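Local coordinates for protein autotransporter adhesin/invasin TibA (Escherichia coli, PDB 4Q1Q) that mediates adhesion to and invasion of human intestinal epithelial cells as a heptose-glycosylated autotransporter, and drives bacterial aggregation through intercellular self-association, at residues 26-31 with 45-50; 50-55 with 69-74. One frame throughout, in Å; residues are numbered along the deposited sequence.

Contact 1. Residues 26-31 with 45-50; sequences MHLSAG and QYVSSG. With 289 (D-glycero-alpha-D-manno-heptopyranose), chain D; 289 (D-glycero-alpha-D-manno-heptopyranose), chain F; 289 (D-glycero-alpha-D-manno-heptopyranose), chain C; 289 (D-glycero-alpha-D-manno-heptopyranose), chain G.
M26, a selenomethionine, lies alongside Q45, with CG of each chain anti to its backbone N (chi1 about -170°). M26 SE comes within 3.6 Å of Q45 NE2, while Q45 OE1 is hydrogen-bonded to Q64 NE2, one coil further on. M26 O takes the N-H of Y46 in a nearly straight bond of 2.8 Å. On the other face, the imidazole of H27 forms an offset stack with the Y46 ring, their planes 18° apart and NE2 3.5 Å from Y46 CD1. H65 stacks in turn on Y46. H27 NE2 is held by S25 OG, and ND1 is hydrogen-bonded at the ring edge to O2 of the heptose on S48 (2.7 Å, either atom able to donate); together these bonds should fix the ring's rotation. Stacking of side chains at equivalent positions of successive coils is characteristic of a parallel beta-helix, right-handed in autotransporter passengers, here with strands 26-28 and 45-47 one 19-residue coil apart. L28 N bonds Y46 O at 2.9 Å, and its side chain turns to the face of M26, with CD2 on V47 CG1 and A34 close by. Its O receives S48 N from above the carbonyl plane. S29, past the strand, bears a heptose on OG, as do S48 and S49 on the next coil; A30 CB touches the sugar of S49. G31 N binds G50 O at 3.1 Å, 60° above the carbonyl plane.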
loop_
_atom_site.group_PDB
_atom_site.type_symbol
_atom_site.label_atom_id
_atom_site.label_comp_id
_atom_site.label_asym_id
_atom_site.label_seq_id
_atom_site.Cartn_x
_atom_site.Cartn_y
_atom_site.Cartn_z
HETATM N N MSE A 26 22.303 -13.218 15.320
HETATM C CA MSE A 26 23.008 -11.941 15.471
HETATM C C MSE A 26 22.078 -11.079 16.266
HETATM O O MSE A 26 20.895 -10.943 15.963
HETATM C CB MSE A 26 23.352 -11.178 14.191
HETATM C CG MSE A 26 24.295 -9.992 14.411
HETATM SE SE MSE A 26 24.595 -8.798 12.860
HETATM C CE MSE A 26 25.850 -9.910 11.821
ATOM N N HIS A 27 22.614 -10.466 17.309
ATOM C CA HIS A 27 21.814 -9.601 18.158
ATOM C C HIS A 27 22.480 -8.236 18.166
ATOM O O HIS A 27 23.699 -8.139 18.035
ATOM C CB HIS A 27 21.710 -10.185 19.560
ATOM C CG HIS A 27 20.822 -11.389 19.634
ATOM N ND1 HIS A 27 19.686 -11.433 20.414
ATOM C CD2 HIS A 27 20.908 -12.595 19.025
ATOM C CE1 HIS A 27 19.093 -12.602 20.259
ATOM N NE2 HIS A 27 19.823 -13.333 19.436
ATOM N N LEU A 28 21.664 -7.189 18.241
ATOM C CA LEU A 28 22.171 -5.826 18.301
ATOM C C LEU A 28 21.493 -5.159 19.481
ATOM O O LEU A 28 20.293 -5.340 19.677
ATOM C CB LEU A 28 21.866 -5.048 17.025
ATOM C CG LEU A 28 22.525 -5.545 15.740
ATOM C CD1 LEU A 28 22.020 -6.893 15.257
ATOM C CD2 LEU A 28 22.249 -4.509 14.669
ATOM N N SER A 29 22.275 -4.437 20.275
ATOM C CA SER A 29 21.756 -3.624 21.366
ATOM C C SER A 29 22.240 -2.190 21.178
ATOM O O SER A 29 22.725 -1.840 20.093
ATOM C CB SER A 29 22.169 -4.206 22.716
ATOM O OG SER A 29 21.937 -5.610 22.751
ATOM N N ALA A 30 21.992 -1.370 22.197
ATOM C CA ALA A 30 22.300 0.052 22.189
ATOM C C ALA A 30 23.723 0.295 21.696
ATOM O O ALA A 30 24.678 -0.172 22.314
ATOM C CB ALA A 30 22.096 0.624 23.588
ATOM N N GLY A 31 23.850 0.968 20.557
ATOM C CA GLY A 31 25.147 1.379 20.024
ATOM C C GLY A 31 25.757 0.403 19.041
ATOM O O GLY A 31 26.757 0.719 18.391
ATOM N N GLN A 45 18.568 -12.305 12.488
ATOM C CA GLN A 45 19.086 -11.037 13.008
ATOM C C GLN A 45 18.056 -10.315 13.874
ATOM O O GLN A 45 16.943 -10.022 13.426
ATOM C CB GLN A 45 19.501 -10.097 11.872
ATOM C CG GLN A 45 20.291 -8.881 12.348
ATOM C CD GLN A 45 20.526 -7.845 11.262
ATOM O OE1 GLN A 45 19.589 -7.187 10.819
ATOM N NE2 GLN A 45 21.780 -7.659 10.863
ATOM N N TYR A 46 18.430 -10.004 15.110
ATOM C CA TYR A 46 17.543 -9.290 16.008
ATOM C C TYR A 46 18.117 -7.905 16.244
ATOM O O TYR A 46 19.197 -7.780 16.820
ATOM C CB TYR A 46 17.392 -9.984 17.360
ATOM C CG TYR A 46 16.841 -11.389 17.317
ATOM C CD1 TYR A 46 17.629 -12.431 16.843
ATOM C CD2 TYR A 46 15.560 -11.684 17.775
ATOM C CE1 TYR A 46 17.157 -13.729 16.816
ATOM C CE2 TYR A 46 15.080 -12.984 17.756
ATOM C CZ TYR A 46 15.887 -13.999 17.268
ATOM O OH TYR A 46 15.494 -15.317 17.199
ATOM N N VAL A 47 17.388 -6.881 15.806
ATOM C CA VAL A 47 17.812 -5.497 15.967
ATOM C C VAL A 47 17.033 -4.866 17.112
ATOM O O VAL A 47 15.879 -4.486 16.926
ATOM C CB VAL A 47 17.606 -4.657 14.696
ATOM C CG1 VAL A 47 18.273 -3.298 14.862
ATOM C CG2 VAL A 47 18.151 -5.345 13.452
ATOM N N SER A 48 17.654 -4.726 18.281
ATOM C CA SER A 48 16.951 -4.224 19.466
ATOM C C SER A 48 17.116 -2.722 19.710
ATOM O O SER A 48 17.701 -1.992 18.907
ATOM C CB SER A 48 17.380 -4.979 20.731
ATOM O OG SER A 48 17.625 -6.366 20.534
ATOM N N SER A 49 16.597 -2.228 20.826
ATOM C CA SER A 49 16.612 -0.783 21.054
ATOM C C SER A 49 18.005 -0.175 20.929
ATOM O O SER A 49 18.944 -0.607 21.597
ATOM C CB SER A 49 16.061 -0.467 22.442
ATOM O OG SER A 49 16.000 0.937 22.681
ATOM N N GLY A 50 18.110 0.850 20.088
ATOM C CA GLY A 50 19.361 1.555 19.857
ATOM C C GLY A 50 20.316 0.832 18.929
ATOM O O GLY A 50 21.400 1.341 18.636
HETATM O O7 289 D . 14.359 -6.237 25.837
HETATM C C7 289 D . 14.880 -5.669 24.630
HETATM C C6 289 D . 16.269 -6.193 24.264
HETATM O O6 289 D . 16.846 -6.991 25.302
HETATM C C5 289 D . 16.229 -7.022 22.985
HETATM O O5 289 D . 17.569 -7.010 22.506
HETATM C C1 289 D . 17.641 -7.515 21.166
HETATM C C2 289 D . 17.343 -9.020 21.198
HETATM O O2 289 D . 18.308 -9.743 21.973
HETATM C C3 289 D . 15.918 -9.175 21.733
HETATM O O3 289 D . 15.539 -10.545 21.880
HETATM C C4 289 D . 15.783 -8.480 23.078
HETATM O O4 289 D . 14.411 -8.610 23.445
HETATM O O7 289 F . 19.235 4.413 21.930
HETATM C C7 289 F . 19.467 4.525 23.339
HETATM C C6 289 F . 19.120 3.222 24.051
HETATM O O6 289 F . 19.419 3.399 25.441
HETATM C C5 289 F . 17.668 2.778 23.866
HETATM O O5 289 F . 17.517 1.439 24.337
HETATM C C1 289 F . 16.234 0.929 23.966
HETATM C C2 289 F . 15.221 1.530 24.925
HETATM O O2 289 F . 15.575 1.225 26.279
HETATM C C3 289 F . 15.209 3.030 24.646
HETATM O O3 289 F . 14.496 3.763 25.650
HETATM C C4 289 F . 16.609 3.625 24.569
HETATM O O4 289 F . 16.386 4.807 23.805
HETATM O O7 289 C . 24.716 -4.375 25.629
HETATM C C7 289 C . 25.113 -5.722 25.329
HETATM C C6 289 C . 24.132 -6.845 25.689
HETATM O O6 289 C . 24.536 -7.329 26.981
HETATM C C5 289 C . 22.647 -6.455 25.617
HETATM O O5 289 C . 22.422 -5.884 24.329
HETATM C C1 289 C . 22.442 -6.738 23.183
HETATM C C2 289 C . 21.470 -7.909 23.308
HETATM O O2 289 C . 22.116 -9.186 23.371
HETATM C C3 289 C . 20.664 -7.772 24.592
HETATM O O3 289 C . 19.894 -8.967 24.767
HETATM C C4 289 C . 21.558 -7.516 25.801
HETATM O O4 289 C . 20.612 -7.107 26.797
HETATM O O7 289 G . 11.416 -5.477 24.087
HETATM C C7 289 G . 11.426 -5.692 22.666
HETATM C C6 289 G . 11.368 -7.197 22.425
HETATM O O6 289 G . 10.136 -7.699 22.950
HETATM C C5 289 G . 11.468 -7.556 20.948
HETATM O O5 289 G . 12.847 -7.498 20.600
HETATM C C1 289 G . 13.046 -7.845 19.232
HETATM C C2 289 G . 12.720 -9.318 19.022
HETATM O O2 289 G . 13.400 -10.180 19.939
HETATM C C3 289 G . 11.213 -9.416 19.225
HETATM O O3 289 G . 10.792 -10.757 18.963
HETATM C C4 289 G . 10.914 -8.942 20.641
HETATM O O4 289 G . 9.500 -8.888 20.792
#

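Contact 2. Residues 50-55 with 69-74; sequences GGSATS and GGSATS. With 289 (D-glycero-alpha-D-manno-heptopyranose), chain B; 289 (D-glycero-alpha-D-manno-heptopyranose), chain E; 289 (D-glycero-alpha-D-manno-heptopyranose), chain H; 289 (D-glycero-alpha-D-manno-heptopyranose), chain I.
A53 sits between S71 and T73 in the backbone pairing, its N donating to S71 O at 2.9 Å and its O accepting from T73 N at 2.9 Å. S55 N continues the pattern to T73 O (3.0 Å). At the turn before the strands, G50 N reaches G69 O at 3.1 Å, entering well above the carbonyl plane (66° out of it). Weaker CA-H...O contacts accompany these bonds: the CA of S52 faces S71 O, that of A72 faces A53 O and that of T54 faces T73 O. This is the parallel register of consecutive beta-helix coils, here repeats 37-55 and 56-74.

Apolar contact is slight. The methyls of A53 and A72 turn to the inner face, 4.4 Å apart from CB to CB, where Q64 also packs on both alanines.

The opposite face belongs to sugar. S52 and S71 each carry a heptose through OG to C1, and S55 and S74, both left-handed in backbone conformation (phi 58°), carry one each just beyond the strands. T54 and T73 lie side by side, pointing the same way, and both hydroxyls grip one atom, O6 of the heptose on S52: T54 OG1 donates to it at 2.9 Å, and T73 OG1, nearly eclipsed with the backbone N (chi1 4°), is placed within 3.0 Å of the same O6, with either partner possibly donating. The CG2 methyl of T73 comes 3.3 Å from O7 of the heptose on S71.

Two threonine hydroxyls from neighbouring coils thus clasp a sugar that one of those coils bears, so the glycan probably ties the coils together in addition to their backbone bonds.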
loop_
_atom_site.group_PDB
_atom_site.type_symbol
_atom_site.label_atom_id
_atom_site.label_comp_id
_atom_site.label_asym_id
_atom_site.label_seq_id
_atom_site.Cartn_x
_atom_site.Cartn_y
_atom_site.Cartn_z
ATOM N N GLY A 50 18.110 0.850 20.088
ATOM C CA GLY A 50 19.361 1.555 19.857
ATOM C C GLY A 50 20.316 0.832 18.929
ATOM O O GLY A 50 21.400 1.341 18.636
ATOM N N GLY A 51 19.947 -0.363 18.477
ATOM C CA GLY A 51 20.689 -1.048 17.421
ATOM C C GLY A 51 20.393 -0.472 16.052
ATOM O O GLY A 51 19.346 0.141 15.836
ATOM N N SER A 52 21.309 -0.690 15.116
ATOM C CA SER A 52 21.154 -0.228 13.743
ATOM C C SER A 52 21.740 -1.226 12.749
ATOM O O SER A 52 22.951 -1.444 12.719
ATOM C CB SER A 52 21.847 1.120 13.530
ATOM O OG SER A 52 20.987 2.230 13.738
ATOM N N ALA A 53 20.880 -1.815 11.927
ATOM C CA ALA A 53 21.324 -2.644 10.809
ATOM C C ALA A 53 21.261 -1.824 9.530
ATOM O O ALA A 53 20.365 -1.003 9.343
ATOM C CB ALA A 53 20.484 -3.908 10.669
ATOM N N THR A 54 22.217 -2.076 8.643
ATOM C CA THR A 54 22.325 -1.336 7.404
ATOM C C THR A 54 22.712 -2.315 6.312
ATOM O O THR A 54 23.490 -3.228 6.551
ATOM C CB THR A 54 23.372 -0.219 7.553
ATOM O OG1 THR A 54 23.231 0.383 8.848
ATOM C CG2 THR A 54 23.192 0.847 6.478
ATOM N N SER A 55 22.096 -2.171 5.146
ATOM C CA SER A 55 22.458 -2.922 3.948
ATOM C C SER A 55 22.370 -4.438 4.129
ATOM O O SER A 55 23.115 -5.199 3.504
ATOM C CB SER A 55 23.878 -2.557 3.504
ATOM O OG SER A 55 24.075 -1.159 3.345
ATOM N N GLY A 69 12.674 0.434 19.155
ATOM C CA GLY A 69 13.854 1.288 19.153
ATOM C C GLY A 69 14.919 0.836 18.175
ATOM O O GLY A 69 15.944 1.497 18.031
ATOM N N GLY A 70 14.709 -0.284 17.495
ATOM C CA GLY A 70 15.665 -0.760 16.503
ATOM C C GLY A 70 15.458 -0.074 15.166
ATOM O O GLY A 70 14.430 0.551 14.917
ATOM N N SER A 71 16.447 -0.197 14.287
ATOM C CA SER A 71 16.433 0.533 13.029
ATOM C C SER A 71 17.085 -0.330 11.962
ATOM O O SER A 71 18.101 -0.975 12.212
ATOM C CB SER A 71 17.159 1.880 13.159
ATOM O OG SER A 71 16.617 2.739 14.159
ATOM N N ALA A 72 16.513 -0.345 10.767
ATOM C CA ALA A 72 17.078 -1.144 9.691
ATOM C C ALA A 72 16.923 -0.359 8.400
ATOM O O ALA A 72 15.820 -0.164 7.892
ATOM C CB ALA A 72 16.417 -2.508 9.586
ATOM N N THR A 73 18.061 0.093 7.890
ATOM C CA THR A 73 18.101 0.918 6.708
ATOM C C THR A 73 18.607 0.028 5.590
ATOM O O THR A 73 19.519 -0.770 5.777
ATOM C CB THR A 73 19.001 2.141 6.969
ATOM O OG1 THR A 73 19.581 2.010 8.274
ATOM C CG2 THR A 73 18.211 3.435 6.975
ATOM N N SER A 74 17.984 0.183 4.430
ATOM C CA SER A 74 18.425 -0.439 3.191
ATOM C C SER A 74 18.510 -1.972 3.224
ATOM O O SER A 74 19.261 -2.557 2.437
ATOM C CB SER A 74 19.780 0.160 2.790
ATOM O OG SER A 74 19.850 1.578 2.896
HETATM O O7 289 B . 17.877 5.293 9.714
HETATM C C7 289 B . 16.873 4.835 10.627
HETATM C C6 289 B . 16.669 5.862 11.735
HETATM O O6 289 B . 15.902 6.955 11.228
HETATM C C5 289 B . 15.972 5.229 12.936
HETATM O O5 289 B . 16.954 4.698 13.831
HETATM C C1 289 B . 16.369 3.844 14.816
HETATM C C2 289 B . 15.597 4.781 15.741
HETATM O O2 289 B . 16.483 5.753 16.311
HETATM C C3 289 B . 14.479 5.434 14.925
HETATM O O3 289 B . 13.645 6.330 15.671
HETATM C C4 289 B . 15.106 6.184 13.755
HETATM O O4 289 B . 14.040 6.771 13.005
HETATM O O7 289 E . 22.184 5.430 8.428
HETATM C C7 289 E . 22.108 5.263 9.848
HETATM C C6 289 E . 21.302 4.010 10.167
HETATM O O6 289 E . 22.035 2.853 9.749
HETATM C C5 289 E . 21.015 3.910 11.660
HETATM O O5 289 E . 22.202 3.536 12.355
HETATM C C1 289 E . 21.951 3.278 13.735
HETATM C C2 289 E . 21.461 4.551 14.418
HETATM O O2 289 E . 22.508 5.527 14.419
HETATM C C3 289 E . 20.240 5.117 13.705
HETATM O O3 289 E . 19.934 6.410 14.236
HETATM C C4 289 E . 20.504 5.235 12.211
HETATM O O4 289 E . 19.297 5.604 11.537
HETATM O O7 289 H . 20.279 -0.889 -1.950
HETATM C C7 289 H . 19.769 -0.067 -0.896
HETATM C C6 289 H . 20.034 1.415 -1.140
HETATM O O6 289 H . 19.232 1.848 -2.244
HETATM C C5 289 H . 19.717 2.193 0.132
HETATM O O5 289 H . 20.760 1.930 1.071
HETATM C C1 289 H . 20.536 2.539 2.344
HETATM C C2 289 H . 20.648 4.039 2.110
HETATM O O2 289 H . 21.911 4.331 1.498
HETATM C C3 289 H . 19.478 4.435 1.219
HETATM O O3 289 H . 19.465 5.852 1.013
HETATM C C4 289 H . 19.572 3.692 -0.107
HETATM O O4 289 H . 18.390 3.910 -0.884
HETATM O O7 289 I . 25.521 -4.241 -2.318
HETATM C C7 289 I . 24.791 -3.636 -1.243
HETATM C C6 289 I . 25.683 -2.744 -0.381
HETATM O O6 289 I . 26.618 -2.035 -1.202
HETATM C C5 289 I . 24.899 -1.740 0.458
HETATM O O5 289 I . 25.648 -1.467 1.644
HETATM C C1 289 I . 24.956 -0.612 2.561
HETATM C C2 289 I . 24.676 0.788 2.018
HETATM O O2 289 I . 25.854 1.600 1.947
HETATM C C3 289 I . 24.006 0.646 0.652
HETATM O O3 289 I . 24.043 1.918 -0.004
HETATM C C4 289 I . 24.637 -0.415 -0.250
HETATM O O4 289 I . 23.742 -0.636 -1.341
#

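Overall arrangement
Near the N-terminal end of this beta-helical passenger fragment, not in the translocator domain, contacts 1 and 2 occupy successive faces, their centres about 8 Å apart, and they share G50, whose O serves the coil before and whose N the coil after. Strand 44-47 runs on through this glycine turn into strand 52-54. The two faces meet in the interior: Q45 OE1 lies 3.4 Å from A53 CB, V47 CG1 approaches S71 O at 3.5 Å, and L28 CD2 stands 3.7 Å from S52 O. Outside, both present heptoses, held at contact 1 partly by a histidine and at contact 2 by threonines, while inside, alanine, valine and leucine pack with Q45 and Q64.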